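Local coordinates for cupin type-2 domain-containing protein (Ralstonia eutropha, PDB 2OPK) that is of uncertain function but adopts the cupin fold and has been put forward as a mannose-6-phosphate isomerase, at residues B[35-40]-B[101-106]; B[29-34]-B[105-110]. All coordinates share one frame; numbering follows the deposited sequence.

Contact 1 of 2, residues B[35-40]-B[101-106]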
ATOM      1  N   ARG B  35       5.287   1.853   7.089  1.00 12.33           N
ATOM      2  CA  ARG B  35       5.081   3.270   6.791  1.00 15.77           C
ATOM      3  C   ARG B  35       6.447   3.991   6.944  1.00 14.82           C
ATOM      4  O   ARG B  35       7.215   3.671   7.858  1.00 13.10           O
ATOM      5  CB  ARG B  35       4.119   3.789   7.829  1.00 14.85           C
ATOM      6  CG  ARG B  35       3.792   5.152   7.730  1.00 23.06           C
ATOM      7  CD  ARG B  35       2.728   5.499   8.728  1.00 17.24           C
ATOM      8  NE  ARG B  35       3.157   5.786  10.098  1.00 18.17           N
ATOM      9  CZ  ARG B  35       2.493   6.652  10.879  1.00 18.81           C
ATOM     10  NH1 ARG B  35       1.440   7.291  10.400  1.00 21.54           N
ATOM     11  NH2 ARG B  35       2.837   6.911  12.118  1.00 20.74           N
ATOM     12  N   ILE B  36       6.746   4.910   6.030  1.00 14.34           N
ATOM     13  CA  ILE B  36       7.948   5.746   6.085  1.00 14.66           C
ATOM     14  C   ILE B  36       7.458   7.179   6.125  1.00 15.83           C
ATOM     15  O   ILE B  36       6.530   7.552   5.376  1.00 12.42           O
ATOM     16  CB  ILE B  36       8.859   5.613   4.859  1.00 15.92           C
ATOM     17  CG1 ILE B  36       9.127   4.143   4.544  1.00 17.51           C
ATOM     18  CG2 ILE B  36      10.195   6.437   5.073  1.00 13.35           C
ATOM     19  CD1 ILE B  36       9.889   3.841   3.185  1.00 17.60           C
ATOM     20  N   ILE B  37       8.035   7.974   7.029  1.00 13.64           N
ATOM     21  CA  ILE B  37       7.686   9.378   7.166  0.50 13.57           C
ATOM     22  C   ILE B  37       8.925  10.217   6.868  1.00 14.76           C
ATOM     23  O   ILE B  37       9.935  10.168   7.618  1.00 10.61           O
ATOM     24  CB  ILE B  37       7.173   9.718   8.588  0.50 14.84           C
ATOM     25  CG1 ILE B  37       6.070   8.739   9.034  0.50 18.45           C
ATOM     26  CG2 ILE B  37       6.687  11.161   8.664  0.50 11.57           C
ATOM     27  CD1 ILE B  37       4.810   8.792   8.210  0.50 23.62           C
ATOM     28  N   SER B  38       8.854  10.967   5.767  1.00 15.53           N
ATOM     29  CA  SER B  38       9.897  11.886   5.369  1.00 15.63           C
ATOM     30  C   SER B  38       9.428  13.278   5.668  1.00 16.58           C
ATOM     31  O   SER B  38       8.225  13.579   5.679  1.00 14.15           O
ATOM     32  CB  SER B  38      10.182  11.778   3.876  1.00 16.59           C
ATOM     33  OG  SER B  38      10.530  10.458   3.498  1.00 18.80           O
ATOM     34  N   ASN B  39      10.402  14.132   5.917  1.00 18.37           N
ATOM     35  CA  ASN B  39      10.168  15.563   6.117  1.00 17.36           C
ATOM     36  C   ASN B  39      11.278  16.307   5.394  1.00 19.33           C
ATOM     37  O   ASN B  39      12.066  17.023   6.022  1.00 18.55           O
ATOM     38  CB  ASN B  39      10.182  15.926   7.602  1.00 16.84           C
ATOM     39  CG  ASN B  39       8.878  15.620   8.276  1.00 16.41           C
ATOM     40  OD1 ASN B  39       7.916  16.376   8.130  1.00 14.47           O
ATOM     41  ND2 ASN B  39       8.840  14.513   9.041  1.00 16.63           N
ATOM     42  N   GLY B  40      11.367  16.088   4.081  1.00 17.84           N
ATOM     43  CA  GLY B  40      12.318  16.819   3.254  1.00 18.85           C
ATOM     44  C   GLY B  40      13.698  16.236   3.087  1.00 18.49           C
ATOM     45  O   GLY B  40      14.522  16.816   2.380  1.00 18.47           O
ATOM     46  N   PRO B 101       5.053  16.754   5.364  1.00 16.40           N
ATOM     47  CA  PRO B 101       5.498  15.355   5.385  1.00 16.34           C
ATOM     48  C   PRO B 101       5.162  14.553   4.128  1.00 14.34           C
ATOM     49  O   PRO B 101       4.140  14.776   3.480  1.00 14.39           O
ATOM     50  CB  PRO B 101       4.777  14.758   6.624  1.00 16.72           C
ATOM     51  CG  PRO B 101       4.439  15.877   7.467  1.00 12.98           C
ATOM     52  CD  PRO B 101       4.212  17.082   6.536  1.00 15.82           C
ATOM     53  N   THR B 102       6.059  13.639   3.787  1.00 15.63           N
ATOM     54  CA  THR B 102       5.851  12.685   2.739  1.00 14.52           C
ATOM     55  C   THR B 102       5.701  11.336   3.459  1.00 15.31           C
ATOM     56  O   THR B 102       6.627  10.877   4.144  1.00 12.03           O
ATOM     57  CB  THR B 102       7.002  12.669   1.733  1.00 14.26           C
ATOM     58  OG1 THR B 102       7.060  13.921   1.050  1.00 14.23           O
ATOM     59  CG2 THR B 102       6.799  11.587   0.692  1.00 14.10           C
ATOM     60  N   VAL B 103       4.513  10.751   3.351  1.00 13.65           N
ATOM     61  CA  VAL B 103       4.239   9.436   3.933  1.00 15.69           C
ATOM     62  C   VAL B 103       4.218   8.403   2.830  1.00 13.66           C
ATOM     63  O   VAL B 103       3.515   8.577   1.822  1.00 14.25           O
ATOM     64  CB  VAL B 103       2.859   9.400   4.688  1.00 17.55           C
ATOM     65  CG1 VAL B 103       2.607   8.013   5.266  1.00 16.62           C
ATOM     66  CG2 VAL B 103       2.814  10.486   5.776  1.00 18.30           C
ATOM     67  N   TRP B 104       4.972   7.327   3.031  1.00 14.39           N
ATOM     68  CA  TRP B 104       5.099   6.235   2.059  1.00 14.24           C
ATOM     69  C   TRP B 104       4.587   4.946   2.655  1.00 14.18           C
ATOM     70  O   TRP B 104       4.553   4.791   3.874  1.00 11.63           O
ATOM     71  CB  TRP B 104       6.539   5.931   1.740  1.00 13.84           C
ATOM     72  CG  TRP B 104       7.476   7.071   1.444  1.00 13.10           C
ATOM     73  CD1 TRP B 104       7.912   8.003   2.307  1.00 15.17           C
ATOM     74  CD2 TRP B 104       8.126   7.339   0.192  1.00 12.07           C
ATOM     75  NE1 TRP B 104       8.796   8.851   1.685  1.00 17.10           N
ATOM     76  CE2 TRP B 104       8.939   8.470   0.380  1.00 14.21           C
ATOM     77  CE3 TRP B 104       8.083   6.742  -1.072  1.00 13.84           C
ATOM     78  CZ2 TRP B 104       9.732   9.000  -0.645  1.00 15.63           C
ATOM     79  CZ3 TRP B 104       8.870   7.249  -2.087  1.00 15.85           C
ATOM     80  CH2 TRP B 104       9.674   8.376  -1.879  1.00 16.47           C
ATOM     81  N   LEU B 105       4.237   4.021   1.770  1.00 13.58           N
ATOM     82  CA  LEU B 105       3.905   2.646   2.142  1.00 14.74           C
ATOM     83  C   LEU B 105       4.894   1.795   1.397  1.00 13.62           C
ATOM     84  O   LEU B 105       5.047   1.947   0.176  1.00 16.44           O
ATOM     85  CB  LEU B 105       2.485   2.288   1.711  1.00 15.18           C
ATOM     86  CG  LEU B 105       2.017   0.893   2.130  1.00 15.48           C
ATOM     87  CD1 LEU B 105       1.863   0.775   3.654  1.00 15.18           C
ATOM     88  CD2 LEU B 105       0.707   0.611   1.452  1.00 29.24           C
ATOM     89  N   ALA B 106       5.604   0.936   2.120  1.00 14.66           N
ATOM     90  CA  ALA B 106       6.653   0.130   1.543  1.00 15.20           C
ATOM     91  C   ALA B 106       6.485  -1.340   1.910  1.00 16.68           C
ATOM     92  O   ALA B 106       6.141  -1.673   3.057  1.00 16.34           O
ATOM     93  CB  ALA B 106       8.019   0.652   1.974  1.00 15.92           C
TER
HETATM   94  O   HOH W   1       8.586  15.393   2.958  1.00 12.38           O
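One face of the Trp104 indole carries Thr102 CG2, 3.4 Å above the ring plane and shifted toward the rim; at the edge, in plane, lie Ile36 O and Ser38 CB. Ser38 OG sits at the same edge, taking a hydrogen bond from Trp104 NE1 at 3.0 Å, only 16° out of the ring plane. With CG beside its backbone N (chi1 -46°), Trp104 turns its pyrrole edge across to strand 35-38, and the bond to Ser38, which also bonds Glu20, fixes the indole's rotation. Ile36 crosses the indole obliquely: Ile36 CB lies 3.6 Å from Trp104 CD1, while Ile36 CD1 reaches Ala106 CB. On the other side of the sheet Ile37 CD1 touches Val103 CG2 at 3.6 Å, the two side chains lying alongside each other, and also covers one face of the Arg35 guanidinium near the rim. That guanidinium is held by Gln23 and by the backbone oxygens of Leu9 and Ala11.

The antiparallel pairing rests on the hydrogen-bonded pairs Ile36–Trp104 and Ser38–Thr102. Ser38 N to Thr102 O, at 2.8 Å, is the straightest bond (176°). Past the strand end, Asn39 OD1 lies 3.6 Å from Pro101 CG and bonds Gly16 N.

Strand 35-38 is flanked by strand 21-28, and strand 102-106 by strand 54-61, so both are interior strands of the larger cupin sheet. Trp104 reaches toward Ala64 and Ile66 of strand 64-68 and Thr96 of strand 91-96, bridging the two sheets of the barrel.

Contact 2 of 2, residues B[29-34]-B[105-110]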
ATOM      1  N   LYS B  29       7.181 -13.995   8.084  1.00 34.78           N
ATOM      2  CA  LYS B  29       8.397 -14.590   7.502  1.00 35.87           C
ATOM      3  C   LYS B  29       8.510 -14.183   6.021  1.00 34.44           C
ATOM      4  O   LYS B  29       7.569 -14.395   5.245  1.00 36.07           O
ATOM      5  CB  LYS B  29       8.378 -16.131   7.612  1.00 37.27           C
ATOM      6  N   GLY B  30       9.641 -13.570   5.658  1.00 33.09           N
ATOM      7  CA  GLY B  30       9.870 -13.074   4.286  1.00 31.28           C
ATOM      8  C   GLY B  30       9.032 -11.854   3.885  1.00 29.82           C
ATOM      9  O   GLY B  30       8.880 -11.566   2.680  1.00 31.48           O
ATOM     10  N   LEU B  31       8.465 -11.140   4.862  1.00 23.59           N
ATOM     11  CA  LEU B  31       7.568 -10.050   4.528  1.00 21.91           C
ATOM     12  C   LEU B  31       7.543  -8.929   5.542  1.00 21.62           C
ATOM     13  O   LEU B  31       7.375  -9.171   6.740  1.00 22.18           O
ATOM     14  CB  LEU B  31       6.125 -10.554   4.352  1.00 23.36           C
ATOM     15  CG  LEU B  31       5.199  -9.395   3.933  1.00 26.78           C
ATOM     16  CD1 LEU B  31       5.249  -9.186   2.436  1.00 29.25           C
ATOM     17  CD2 LEU B  31       3.884  -9.638   4.397  1.00 33.82           C
ATOM     18  N   LYS B  32       7.638  -7.688   5.052  1.00 19.44           N
ATOM     19  CA  LYS B  32       7.438  -6.549   5.891  1.00 17.08           C
ATOM     20  C   LYS B  32       6.649  -5.457   5.151  1.00 16.45           C
ATOM     21  O   LYS B  32       6.975  -5.104   4.024  1.00 16.83           O
ATOM     22  CB  LYS B  32       8.791  -6.026   6.403  1.00 18.27           C
ATOM     23  CG  LYS B  32       8.701  -4.717   7.165  1.00 15.59           C
ATOM     24  CD  LYS B  32       9.967  -4.404   7.934  1.00 24.55           C
ATOM     25  CE  LYS B  32      11.060  -3.897   7.016  1.00 30.83           C
ATOM     26  NZ  LYS B  32      12.314  -3.580   7.813  1.00 37.53           N
ATOM     27  N   ILE B  33       5.620  -4.948   5.811  1.00 15.37           N
ATOM     28  CA  ILE B  33       4.865  -3.793   5.356  1.00 16.19           C
ATOM     29  C   ILE B  33       5.148  -2.707   6.366  1.00 14.90           C
ATOM     30  O   ILE B  33       5.028  -2.933   7.578  1.00 12.79           O
ATOM     31  CB  ILE B  33       3.349  -4.060   5.318  1.00 16.20           C
ATOM     32  CG1 ILE B  33       3.037  -5.271   4.428  1.00 16.23           C
ATOM     33  CG2 ILE B  33       2.585  -2.852   4.764  1.00 18.01           C
ATOM     34  CD1 ILE B  33       1.506  -5.650   4.442  1.00 13.94           C
ATOM     35  N   GLU B  34       5.509  -1.529   5.874  1.00 13.18           N
ATOM     36  CA  GLU B  34       5.859  -0.429   6.747  1.00 14.35           C
ATOM     37  C   GLU B  34       5.462   0.916   6.171  1.00 15.44           C
ATOM     38  O   GLU B  34       5.362   1.103   4.961  1.00 12.76           O
ATOM     39  CB  GLU B  34       7.372  -0.417   7.026  1.00 12.83           C
ATOM     40  CG  GLU B  34       8.216  -0.061   5.813  1.00 17.42           C
ATOM     41  CD  GLU B  34       9.708  -0.145   6.056  1.00 22.06           C
ATOM     42  OE1 GLU B  34      10.135  -0.205   7.243  1.00 21.73           O
ATOM     43  OE2 GLU B  34      10.441  -0.144   5.021  1.00 21.20           O
ATOM     44  N   LEU B 105       4.237   4.021   1.770  1.00 13.58           N
ATOM     45  CA  LEU B 105       3.905   2.646   2.142  1.00 14.74           C
ATOM     46  C   LEU B 105       4.894   1.795   1.397  1.00 13.62           C
ATOM     47  O   LEU B 105       5.047   1.947   0.176  1.00 16.44           O
ATOM     48  CB  LEU B 105       2.485   2.288   1.711  1.00 15.18           C
ATOM     49  CG  LEU B 105       2.017   0.893   2.130  1.00 15.48           C
ATOM     50  CD1 LEU B 105       1.863   0.775   3.654  1.00 15.18           C
ATOM     51  CD2 LEU B 105       0.707   0.611   1.452  1.00 29.24           C
ATOM     52  N   ALA B 106       5.604   0.936   2.120  1.00 14.66           N
ATOM     53  CA  ALA B 106       6.653   0.130   1.543  1.00 15.20           C
ATOM     54  C   ALA B 106       6.485  -1.340   1.910  1.00 16.68           C
ATOM     55  O   ALA B 106       6.141  -1.673   3.057  1.00 16.34           O
ATOM     56  CB  ALA B 106       8.019   0.652   1.974  1.00 15.92           C
ATOM     57  N   VAL B 107       6.710  -2.209   0.920  1.00 16.10           N
ATOM     58  CA  VAL B 107       6.600  -3.659   1.110  1.00 16.12           C
ATOM     59  C   VAL B 107       7.911  -4.287   0.685  1.00 17.90           C
ATOM     60  O   VAL B 107       8.416  -4.018  -0.389  1.00 18.68           O
ATOM     61  CB  VAL B 107       5.430  -4.298   0.339  1.00 17.05           C
ATOM     62  CG1 VAL B 107       5.258  -5.814   0.674  1.00 15.77           C
ATOM     63  CG2 VAL B 107       4.101  -3.526   0.614  1.00 15.84           C
ATOM     64  N   HIS B 108       8.463  -5.097   1.581  1.00 17.38           N
ATOM     65  CA  HIS B 108       9.684  -5.822   1.369  1.00 18.10           C
ATOM     66  C   HIS B 108       9.341  -7.289   1.340  1.00 17.43           C
ATOM     67  O   HIS B 108       8.673  -7.788   2.222  1.00 16.59           O
ATOM     68  CB  HIS B 108      10.655  -5.493   2.514  1.00 17.75           C
ATOM     69  CG  HIS B 108      11.013  -4.033   2.599  1.00 21.84           C
ATOM     70  ND1 HIS B 108      12.045  -3.467   1.869  1.00 18.67           N
ATOM     71  CD2 HIS B 108      10.454  -3.019   3.308  1.00 25.83           C
ATOM     72  CE1 HIS B 108      12.114  -2.175   2.142  1.00 21.46           C
ATOM     73  NE2 HIS B 108      11.168  -1.880   3.018  1.00 22.25           N
ATOM     74  N   CYS B 109       9.778  -7.987   0.305  1.00 18.89           N
ATOM     75  CA  CYS B 109       9.490  -9.396   0.178  1.00 19.85           C
ATOM     76  C   CYS B 109      10.559 -10.137  -0.623  1.00 24.05           C
ATOM     77  O   CYS B 109      11.436  -9.504  -1.239  1.00 23.74           O
ATOM     78  CB  CYS B 109       8.133  -9.564  -0.481  1.00 20.98           C
ATOM     79  SG  CYS B 109       8.091  -9.031  -2.163  1.00 26.54           S
ATOM     80  N   ASP B 110      10.463 -11.470  -0.649  1.00 28.95           N
ATOM     81  CA  ASP B 110      11.445 -12.330  -1.340  1.00 32.79           C
ATOM     82  C   ASP B 110      11.547 -12.002  -2.809  1.00 33.06           C
ATOM     83  O   ASP B 110      10.560 -11.571  -3.418  1.00 37.30           O
ATOM     84  CB  ASP B 110      11.091 -13.821  -1.187  1.00 34.80           C
ATOM     85  CG  ASP B 110      11.211 -14.317   0.260  1.00 41.47           C
ATOM     86  OD1 ASP B 110      12.018 -13.769   1.040  1.00 46.33           O
ATOM     87  OD2 ASP B 110      10.477 -15.260   0.627  1.00 57.77           O
TER
HETATM   88  O   HOH W   2       7.746 -12.782   0.492  1.00 44.55           O
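Gly30, just ahead of strand 31-34, turns its carbonyl O to a water that donates to it at 2.7 Å; that water also accepts a hydrogen bond from Asp110 N, joining the two backbones where the strand pairing gives out. Leu31 then crosses Val107 obliquely, Leu31 CD1 to Val107 CG1 at 3.8 Å, and the same Leu31 methyl meets Cys109 CB. Lys32 forms a hydrogen-bonded pair with His108, the bonds running both ways between the two backbones. Its side chain, bent at chi3 (77°), runs alongside that of His108 and brings Lys32 CE to 3.9 Å from His108 CD2. Ile33, on the opposite face of the sheet, lies side by side with Leu105, Ile33 CG2 to Leu105 CD1 at 3.9 Å.

Glu34 pairs with Ala106 through two nearly axial backbone bonds. Its CG, against Ala106 CB, takes the crowded position between N and the carbonyl carbon (chi1 69°), and the extended chain beyond carries OE2 to His108. There His108 NE2 donates a 2.7 Å bond close to its ring plane, meeting Glu34 OE2 from above the carboxylate plane, with the two planes 82° apart. The carboxylate would be expected to stabilise a protonated imidazole.

The pair thus has one face of Lys32, Glu34, Ala106 and His108 and an apolar one, with Leu31, Ile33, Leu105 and Cys109, turned to the second subunit; it lies in the larger sheet of the cupin beta-barrel.

Contacts 1 and 2 are two lengths of one antiparallel pairing, strand 31-38 against strand 102-109, with centres about 16 Å apart. They meet at Leu105 and Ala106, and Ala106 is the shared residue on a single face that runs from Ser38 and Trp104 to Glu34 and His108. The centre of contact 1 lies about 6 Å from that of the chain, and contact 2's about 11 Å. An unidentified bound molecule, probably from the crystallisation liquor, comes within about 3 Å of the Trp104 side chain, consistent with a pocket beside contact 1. On the reverse face, Leu105 meets Leu105 of the second subunit, linking both contacts to the dimer interface.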